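Local coordinates for protein pseudouridylate synthase RPUSD4, mitochondrial (Homo sapiens, PDB 5UBA) that catalyses the isomerization of uridine to pseudouridine in mitochondrial RNAs, including the 16S ribosomal RNA of the mitochondrial ribosome, at residues A[109-114]-A[257-262]; A[173-178]-A[189-194]. All blocks are in the same frame, centred on the assembly; numbering follows the deposited sequence. Where two conformers were deposited one is given.

Both contacts belong to one mixed beta sheet in the catalytic domain of this RluA-family pseudouridine synthase. Across it, strands 252-259, 112-120, 186-193 and 175-182 follow one another, each antiparallel to the next. Contact 1 (109-114 with 257-262) joins the first two and contact 2 (173-178 with 189-194) the last two, their centres about 15 Å apart. Strands 112-120 and 186-193 pair directly, and K114 NZ reaches Q192 OE1 at 2.7 Å, a probable hydrogen bond. Contact 2 is nested within the long loop closed by contact 1. K113 and P193 bring both contacts to within about 11 Å of D83, the probable catalytic aspartate, measured between side chains.

Contact 1: residues A[109-114]-A[257-262]; sequences RQVVKK and LILPAL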
ATOM      1  N   ARG A 109       1.781  -8.283 -15.158  1.00 21.56           N
ATOM      2  CA  ARG A 109       1.804  -9.090 -13.920  1.00 21.29           C
ATOM      3  C   ARG A 109       3.052  -9.945 -13.725  1.00 20.59           C
ATOM      4  O   ARG A 109       2.996 -11.061 -13.175  1.00 21.71           O
ATOM      5  CB  ARG A 109       0.522  -9.907 -13.789  1.00 23.01           C
ATOM      6  CG  ARG A 109      -0.716  -9.051 -13.861  1.00 25.32           C
ATOM      7  CD  ARG A 109      -1.977  -9.853 -13.630  1.00 28.35           C
ATOM      8  NE  ARG A 109      -3.155  -9.099 -14.062  1.00 31.10           N
ATOM      9  CZ  ARG A 109      -4.399  -9.567 -14.060  1.00 33.43           C
ATOM     10  NH1 ARG A 109      -4.675 -10.791 -13.609  1.00 36.04           N
ATOM     11  NH2 ARG A 109      -5.390  -8.782 -14.480  1.00 39.52           N
ATOM     12  N   GLN A 110       4.193  -9.424 -14.174  1.00 18.63           N
ATOM     13  CA  GLN A 110       5.453 -10.102 -14.071  1.00 20.44           C
ATOM     14  C   GLN A 110       6.207  -9.682 -12.819  1.00 19.61           C
ATOM     15  O   GLN A 110       7.264 -10.235 -12.575  1.00 23.15           O
ATOM     16  CB  GLN A 110       6.323  -9.858 -15.314  1.00 21.15           C
ATOM     17  CG  GLN A 110       5.752 -10.472 -16.605  1.00 22.53           C
ATOM     18  CD  GLN A 110       6.650 -10.183 -17.805  1.00 22.07           C
ATOM     19  OE1 GLN A 110       6.277  -9.455 -18.732  1.00 26.94           O
ATOM     20  NE2 GLN A 110       7.853 -10.683 -17.744  1.00 24.81           N
ATOM     21  N   VAL A 111       5.680  -8.720 -12.053  1.00 19.93           N
ATOM     22  CA  VAL A 111       6.359  -8.247 -10.836  1.00 18.86           C
ATOM     23  C   VAL A 111       5.638  -8.756  -9.599  1.00 19.10           C
ATOM     24  O   VAL A 111       4.400  -8.566  -9.476  1.00 22.48           O
ATOM     25  CB  VAL A 111       6.347  -6.700 -10.757  1.00 19.03           C
ATOM     26  CG1 VAL A 111       7.056  -6.198  -9.518  1.00 20.69           C
ATOM     27  CG2 VAL A 111       6.993  -6.109 -11.989  1.00 19.33           C
ATOM     28  N   VAL A 112       6.395  -9.344  -8.675  1.00 17.30           N
ATOM     29  CA  VAL A 112       5.813  -9.801  -7.417  1.00 17.45           C
ATOM     30  C   VAL A 112       5.781  -8.568  -6.507  1.00 15.88           C
ATOM     31  O   VAL A 112       6.836  -7.990  -6.239  1.00 17.98           O
ATOM     32  CB  VAL A 112       6.662 -10.890  -6.754  1.00 18.43           C
ATOM     33  CG1 VAL A 112       6.098 -11.238  -5.377  1.00 19.11           C
ATOM     34  CG2 VAL A 112       6.746 -12.128  -7.637  1.00 19.70           C
ATOM     35  N   LYS A 113       4.595  -8.197  -6.042  1.00 15.49           N
ATOM     36  CA  LYS A 113       4.376  -7.030  -5.180  1.00 15.54           C
ATOM     37  C   LYS A 113       3.912  -7.557  -3.833  1.00 15.09           C
ATOM     38  O   LYS A 113       2.860  -8.186  -3.783  1.00 16.20           O
ATOM     39  CB  LYS A 113       3.252  -6.135  -5.739  1.00 17.03           C
ATOM     40  CG  LYS A 113       3.495  -5.510  -7.105  1.00 18.62           C
ATOM     41  CD  LYS A 113       2.255  -4.817  -7.684  1.00 19.06           C
ATOM     42  CE  LYS A 113       1.127  -5.765  -8.055  1.00 20.28           C
ATOM     43  NZ  LYS A 113      -0.136  -5.097  -8.445  1.00 21.84           N
ATOM     44  N   LYS A 114       4.674  -7.328  -2.762  1.00 14.59           N
ATOM     45  CA  LYS A 114       4.282  -7.746  -1.407  0.50 15.50           C
ATOM     46  C   LYS A 114       4.093  -6.526  -0.521  1.00 14.51           C
ATOM     47  O   LYS A 114       4.942  -5.643  -0.513  1.00 14.65           O
ATOM     48  CB  LYS A 114       5.339  -8.635  -0.766  0.50 17.42           C
ATOM     49  CG  LYS A 114       5.681  -9.917  -1.514  0.50 19.19           C
ATOM     50  CD  LYS A 114       4.520 -10.895  -1.530  0.50 21.65           C
ATOM     51  CE  LYS A 114       4.982 -12.257  -2.027  0.50 23.02           C
ATOM     52  NZ  LYS A 114       3.935 -13.315  -1.956  0.50 24.62           N
ATOM     53  N   LEU A 257       9.395  -5.817  -3.720  1.00 14.87           N
ATOM     54  CA  LEU A 257       9.130  -5.964  -5.148  1.00 16.23           C
ATOM     55  C   LEU A 257      10.153  -6.894  -5.726  1.00 16.54           C
ATOM     56  O   LEU A 257      11.342  -6.708  -5.468  1.00 17.71           O
ATOM     57  CB  LEU A 257       9.300  -4.632  -5.883  1.00 18.01           C
ATOM     58  CG  LEU A 257       8.233  -3.576  -5.850  1.00 19.35           C
ATOM     59  CD1 LEU A 257       8.640  -2.423  -6.758  1.00 21.14           C
ATOM     60  CD2 LEU A 257       6.868  -4.127  -6.282  1.00 19.50           C
ATOM     61  N   ILE A 258       9.727  -7.878  -6.509  1.00 16.47           N
ATOM     62  CA  ILE A 258      10.687  -8.738  -7.212  1.00 18.93           C
ATOM     63  C   ILE A 258      10.454  -8.482  -8.704  1.00 18.98           C
ATOM     64  O   ILE A 258       9.371  -8.770  -9.222  1.00 19.39           O
ATOM     65  CB  ILE A 258      10.556 -10.228  -6.858  1.00 19.34           C
ATOM     66  CG1 ILE A 258      10.589 -10.433  -5.330  1.00 20.35           C
ATOM     67  CG2 ILE A 258      11.677 -11.019  -7.549  1.00 19.79           C
ATOM     68  CD1 ILE A 258      10.317 -11.864  -4.907  1.00 22.48           C
ATOM     69  N   LEU A 259      11.459  -7.892  -9.354  1.00 21.61           N
ATOM     70  CA  LEU A 259      11.394  -7.519 -10.768  1.00 23.24           C
ATOM     71  C   LEU A 259      12.186  -8.564 -11.550  1.00 24.24           C
ATOM     72  O   LEU A 259      13.296  -8.906 -11.156  1.00 25.05           O
ATOM     73  CB  LEU A 259      12.064  -6.166 -11.020  1.00 25.10           C
ATOM     74  CG  LEU A 259      11.427  -4.872 -10.553  1.00 27.10           C
ATOM     75  CD1 LEU A 259      12.412  -3.717 -10.737  1.00 28.62           C
ATOM     76  CD2 LEU A 259      10.187  -4.601 -11.372  1.00 28.12           C
ATOM     77  N   PRO A 260      11.638  -9.052 -12.673  1.00 26.15           N
ATOM     78  CA  PRO A 260      12.455  -9.903 -13.538  1.00 28.99           C
ATOM     79  C   PRO A 260      13.628  -9.124 -14.132  1.00 31.13           C
ATOM     80  O   PRO A 260      13.666  -7.882 -14.059  1.00 29.50           O
ATOM     81  CB  PRO A 260      11.470 -10.378 -14.620  1.00 29.29           C
ATOM     82  CG  PRO A 260      10.340  -9.437 -14.581  1.00 29.01           C
ATOM     83  CD  PRO A 260      10.302  -8.794 -13.220  1.00 27.02           C
ATOM     84  N   ALA A 261      14.596  -9.849 -14.684  1.00 37.44           N
ATOM     85  CA  ALA A 261      15.796  -9.231 -15.267  1.00 41.34           C
ATOM     86  C   ALA A 261      15.433  -8.230 -16.369  1.00 41.55           C
ATOM     87  O   ALA A 261      14.538  -8.484 -17.177  1.00 44.17           O
ATOM     88  CB  ALA A 261      16.732 -10.301 -15.813  1.00 43.50           C
ATOM     89  N   LEU A 262      16.113  -7.086 -16.368  1.00 44.66           N
ATOM     90  CA  LEU A 262      15.819  -5.997 -17.303  1.00 46.99           C
ATOM     91  C   LEU A 262      16.724  -6.038 -18.532  1.00 49.29           C
ATOM     92  O   LEU A 262      16.279  -5.722 -19.639  1.00 51.17           O
ATOM     93  CB  LEU A 262      15.927  -4.642 -16.587  1.00 47.54           C
ATOM     94  CG  LEU A 262      14.815  -4.355 -15.564  1.00 46.72           C
ATOM     95  CD1 LEU A 262      15.162  -3.142 -14.713  1.00 47.89           C
ATOM     96  CD2 LEU A 262      13.467  -4.158 -16.250  1.00 46.21           C
TER
HETATM   97  O   HOH W   1       9.189 -11.277 -10.542  1.00 28.73           O
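L257 meets K113 as a non-hydrogen-bonded pair in the antiparallel pairing of strands 112-120 and 252-259, part of the mixed sheet of the pseudouridine synthase fold. Its CD2 methyl lies 3.7 Å from CG of K113, where the two chains slant across each other, and it also reaches CG1 of V111. The lysine uses its aliphatic part here, since K113 NZ bonds to the carbonyl oxygen of T195. L257 also touches V89 and V91, so the leucine ties this pairing to strand 89-93.

I258 comes next, paired with V112 on the other face of the sheet. Two backbone bonds join them: I258 N to V112 O at 2.9 Å and V112 N to I258 O at 3.1 Å. I258 CB lies 4.0 Å from V112 CB.

L259 returns to the face of L257. V111 holds CG1 anti to its own amide nitrogen (chi1 -179°), which directs its two methyls to different leucines: CG1 to L257, and CG2 to CD2 of L259 at 3.6 Å. V111 and L259 lie side by side, both buried.

P260 has no amide hydrogen, and the regular pairing has already stopped short of it. Its ring packs against Q110, whose N takes part in the Schellman motif that ends helix 96-107; P260 CD is 3.4 Å from Q110 O, and the ring also touches L105 of that helix. A water bridges the two backbones here, donating to Q110 O at 3.0 Å and to I258 O at 2.8 Å.

Contact 2: residues A[173-178]-A[189-194]; sequences AVTQYQ and VELQPI
I194, just past the end of strand 186-193, packs against both V174 and Q176 across this antiparallel beta hairpin, strands 175-182 and 186-193 of the synthase sheet. With CG1 anti to its own carbonyl carbon (chi1 -58°), the isoleucine sets CG1 4.0 Å from V174 CG1 and lays CD1 against the flat face of the Q176 amide, where CD1 lies 3.6 Å from Q176 NE2 and nearly as close to its CD. An alanine here would keep the backbone bond from I194 N to V174 O but would probably leave a gap beside V174 CG1 and let the Q176 amide turn more freely.

Next to I194, Q176 and Q192 run alongside each other on the same face, their amide planes turned 53° apart. Their OE1 atoms do not bond to each other; one water donates to both, at 3.0 Å from Q176 OE1 and 3.0 Å from Q192 OE1, while Q192 OE1 is also held by K114. The backbones of this pair grip tightly, with Q192 N 2.8 Å from Q176 O, and Q178 and E190 repeat the two-hydrogen-bond pattern farther along.

The face of T175, Y177, L191 and P193 is buried and largely apolar. Y177 takes the crowded position, CG between backbone N and carbonyl carbon (chi1 73°), which turns the ring away from strand 186-193 and leaves Y177 CB to meet L191 CD2 at 3.7 Å. V189 CG1 adds a second bump beside the same CB, at 4.1 Å.

Helix 200-209 covers this face, with L201 on T175, L205 on L191 and L209 on Y177, and H204 ND1 hydrogen-bonds with T175 OG1. Strand 127-130 flanks the hairpin beside 175-182, and strand 112-120 beside 186-193.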
ATOM      1  N   ALA A 173     -10.359  -8.465  -9.564  1.00 22.42           N
ATOM      2  CA  ALA A 173      -9.499  -8.073  -8.442  1.00 21.85           C
ATOM      3  C   ALA A 173      -9.176  -9.314  -7.635  1.00 19.79           C
ATOM      4  O   ALA A 173     -10.081 -10.021  -7.185  1.00 21.81           O
ATOM      5  CB  ALA A 173     -10.209  -7.043  -7.578  1.00 22.48           C
ATOM      6  N   VAL A 174      -7.884  -9.579  -7.454  1.00 19.05           N
ATOM      7  CA  VAL A 174      -7.404 -10.748  -6.756  1.00 19.39           C
ATOM      8  C   VAL A 174      -6.257 -10.343  -5.837  1.00 18.28           C
ATOM      9  O   VAL A 174      -5.251  -9.781  -6.278  1.00 18.54           O
ATOM     10  CB  VAL A 174      -6.892 -11.776  -7.752  1.00 20.28           C
ATOM     11  CG1 VAL A 174      -6.341 -12.993  -7.041  1.00 21.12           C
ATOM     12  CG2 VAL A 174      -8.014 -12.135  -8.722  1.00 21.42           C
ATOM     13  N   THR A 175      -6.419 -10.676  -4.561  1.00 18.12           N
ATOM     14  CA  THR A 175      -5.426 -10.432  -3.509  1.00 18.03           C
ATOM     15  C   THR A 175      -5.129 -11.724  -2.785  1.00 17.58           C
ATOM     16  O   THR A 175      -6.052 -12.328  -2.230  1.00 19.48           O
ATOM     17  CB  THR A 175      -6.006  -9.442  -2.483  1.00 18.32           C
ATOM     18  OG1 THR A 175      -6.370  -8.229  -3.141  1.00 18.23           O
ATOM     19  CG2 THR A 175      -5.004  -9.151  -1.374  1.00 19.76           C
ATOM     20  N   GLN A 176      -3.874 -12.152  -2.765  1.00 15.82           N
ATOM     21  CA  GLN A 176      -3.445 -13.265  -1.924  1.00 17.13           C
ATOM     22  C   GLN A 176      -3.065 -12.687  -0.576  1.00 16.77           C
ATOM     23  O   GLN A 176      -2.514 -11.580  -0.508  1.00 17.12           O
ATOM     24  CB  GLN A 176      -2.279 -14.021  -2.562  1.00 19.12           C
ATOM     25  CG  GLN A 176      -2.727 -14.629  -3.884  1.00 22.11           C
ATOM     26  CD  GLN A 176      -1.653 -15.348  -4.662  1.00 25.82           C
ATOM     27  OE1 GLN A 176      -0.518 -15.532  -4.208  1.00 30.16           O
ATOM     28  NE2 GLN A 176      -2.026 -15.791  -5.859  1.00 29.46           N
ATOM     29  N   TYR A 177      -3.308 -13.431   0.497  1.00 16.54           N
ATOM     30  CA  TYR A 177      -2.919 -12.981   1.833  1.00 15.69           C
ATOM     31  C   TYR A 177      -2.460 -14.099   2.717  1.00 16.01           C
ATOM     32  O   TYR A 177      -2.860 -15.240   2.535  1.00 16.67           O
ATOM     33  CB  TYR A 177      -4.049 -12.216   2.503  1.00 15.25           C
ATOM     34  CG  TYR A 177      -5.185 -13.106   2.952  1.00 15.77           C
ATOM     35  CD1 TYR A 177      -6.229 -13.432   2.094  1.00 16.57           C
ATOM     36  CD2 TYR A 177      -5.197 -13.622   4.242  1.00 16.65           C
ATOM     37  CE1 TYR A 177      -7.264 -14.270   2.515  1.00 16.24           C
ATOM     38  CE2 TYR A 177      -6.234 -14.439   4.674  1.00 16.66           C
ATOM     39  CZ  TYR A 177      -7.261 -14.748   3.802  1.00 16.58           C
ATOM     40  OH  TYR A 177      -8.302 -15.599   4.220  1.00 17.81           O
ATOM     41  N   GLN A 178      -1.623 -13.752   3.687  1.00 16.07           N
ATOM     42  CA  GLN A 178      -1.104 -14.683   4.666  1.00 17.29           C
ATOM     43  C   GLN A 178      -0.870 -13.927   5.953  1.00 16.02           C
ATOM     44  O   GLN A 178      -0.075 -12.969   5.976  1.00 16.02           O
ATOM     45  CB  GLN A 178       0.233 -15.234   4.168  1.00 19.36           C
ATOM     46  CG  GLN A 178       1.034 -16.032   5.169  1.00 21.53           C
ATOM     47  CD  GLN A 178       0.407 -17.350   5.478  1.00 25.15           C
ATOM     48  OE1 GLN A 178       0.357 -18.225   4.615  1.00 28.80           O
ATOM     49  NE2 GLN A 178      -0.068 -17.516   6.714  1.00 27.01           N
ATOM     50  N   VAL A 189      -0.243  -8.854   8.415  1.00 13.99           N
ATOM     51  CA  VAL A 189      -0.684  -9.629   7.264  1.00 13.98           C
ATOM     52  C   VAL A 189       0.160  -9.264   6.046  1.00 14.01           C
ATOM     53  O   VAL A 189       0.323  -8.078   5.747  1.00 14.04           O
ATOM     54  CB  VAL A 189      -2.174  -9.389   6.934  1.00 13.43           C
ATOM     55  CG1 VAL A 189      -2.666 -10.308   5.817  1.00 14.34           C
ATOM     56  CG2 VAL A 189      -3.053  -9.529   8.181  1.00 14.54           C
ATOM     57  N   GLU A 190       0.678 -10.287   5.362  1.00 14.45           N
ATOM     58  CA  GLU A 190       1.352 -10.110   4.078  1.00 15.31           C
ATOM     59  C   GLU A 190       0.322 -10.227   2.968  1.00 16.09           C
ATOM     60  O   GLU A 190      -0.486 -11.164   2.943  1.00 16.71           O
ATOM     61  CB  GLU A 190       2.463 -11.149   3.898  1.00 17.70           C
ATOM     62  CG  GLU A 190       3.371 -10.893   2.691  1.00 20.61           C
ATOM     63  CD  GLU A 190       4.728 -11.639   2.768  1.00 24.16           C
ATOM     64  OE1 GLU A 190       4.698 -12.848   2.397  1.00 23.44           O
ATOM     65  OE2 GLU A 190       5.828 -11.077   3.170  1.00 24.62           O
ATOM     66  N   LEU A 191       0.329  -9.260   2.061  1.00 15.23           N
ATOM     67  CA  LEU A 191      -0.638  -9.173   0.978  1.00 15.72           C
ATOM     68  C   LEU A 191       0.087  -9.150  -0.344  1.00 16.15           C
ATOM     69  O   LEU A 191       1.106  -8.458  -0.480  1.00 15.87           O
ATOM     70  CB  LEU A 191      -1.403  -7.872   1.121  1.00 16.61           C
ATOM     71  CG  LEU A 191      -2.091  -7.664   2.479  1.00 18.22           C
ATOM     72  CD1 LEU A 191      -2.416  -6.218   2.723  1.00 20.83           C
ATOM     73  CD2 LEU A 191      -3.322  -8.538   2.515  1.00 18.69           C
ATOM     74  N   GLN A 192      -0.464  -9.845  -1.329  1.00 16.85           N
ATOM     75  CA  GLN A 192       0.073  -9.791  -2.675  1.00 17.55           C
ATOM     76  C   GLN A 192      -1.086  -9.523  -3.585  1.00 18.37           C
ATOM     77  O   GLN A 192      -1.829 -10.466  -3.924  1.00 19.70           O
ATOM     78  CB  GLN A 192       0.824 -11.070  -3.072  1.00 18.76           C
ATOM     79  CG  GLN A 192       1.306 -10.980  -4.522  1.00 20.03           C
ATOM     80  CD  GLN A 192       2.166 -12.124  -4.988  1.00 22.35           C
ATOM     81  OE1 GLN A 192       2.536 -13.016  -4.233  1.00 24.29           O
ATOM     82  NE2 GLN A 192       2.494 -12.092  -6.275  1.00 22.34           N
ATOM     83  N   PRO A 193      -1.247  -8.260  -4.011  1.00 17.73           N
ATOM     84  CA  PRO A 193      -2.235  -7.960  -5.047  1.00 17.86           C
ATOM     85  C   PRO A 193      -1.702  -8.555  -6.366  1.00 19.70           C
ATOM     86  O   PRO A 193      -0.542  -8.299  -6.754  1.00 19.64           O
ATOM     87  CB  PRO A 193      -2.295  -6.436  -5.063  1.00 18.92           C
ATOM     88  CG  PRO A 193      -0.954  -6.000  -4.543  1.00 18.61           C
ATOM     89  CD  PRO A 193      -0.420  -7.079  -3.659  1.00 18.15           C
ATOM     90  N   ILE A 194      -2.489  -9.427  -6.987  1.00 18.27           N
ATOM     91  CA  ILE A 194      -2.111 -10.007  -8.267  1.00 20.41           C
ATOM     92  C   ILE A 194      -2.500  -9.039  -9.361  1.00 18.95           C
ATOM     93  O   ILE A 194      -1.707  -8.750 -10.263  1.00 19.94           O
ATOM     94  CB  ILE A 194      -2.804 -11.367  -8.492  1.00 20.99           C
ATOM     95  CG1 ILE A 194      -2.449 -12.344  -7.353  1.00 22.13           C
ATOM     96  CG2 ILE A 194      -2.456 -11.911  -9.874  1.00 21.38           C
ATOM     97  CD1 ILE A 194      -0.975 -12.649  -7.169  1.00 22.99           C
TER
HETATM   98  O   HOH W   2       1.173 -14.474  -1.948  1.00 29.62           O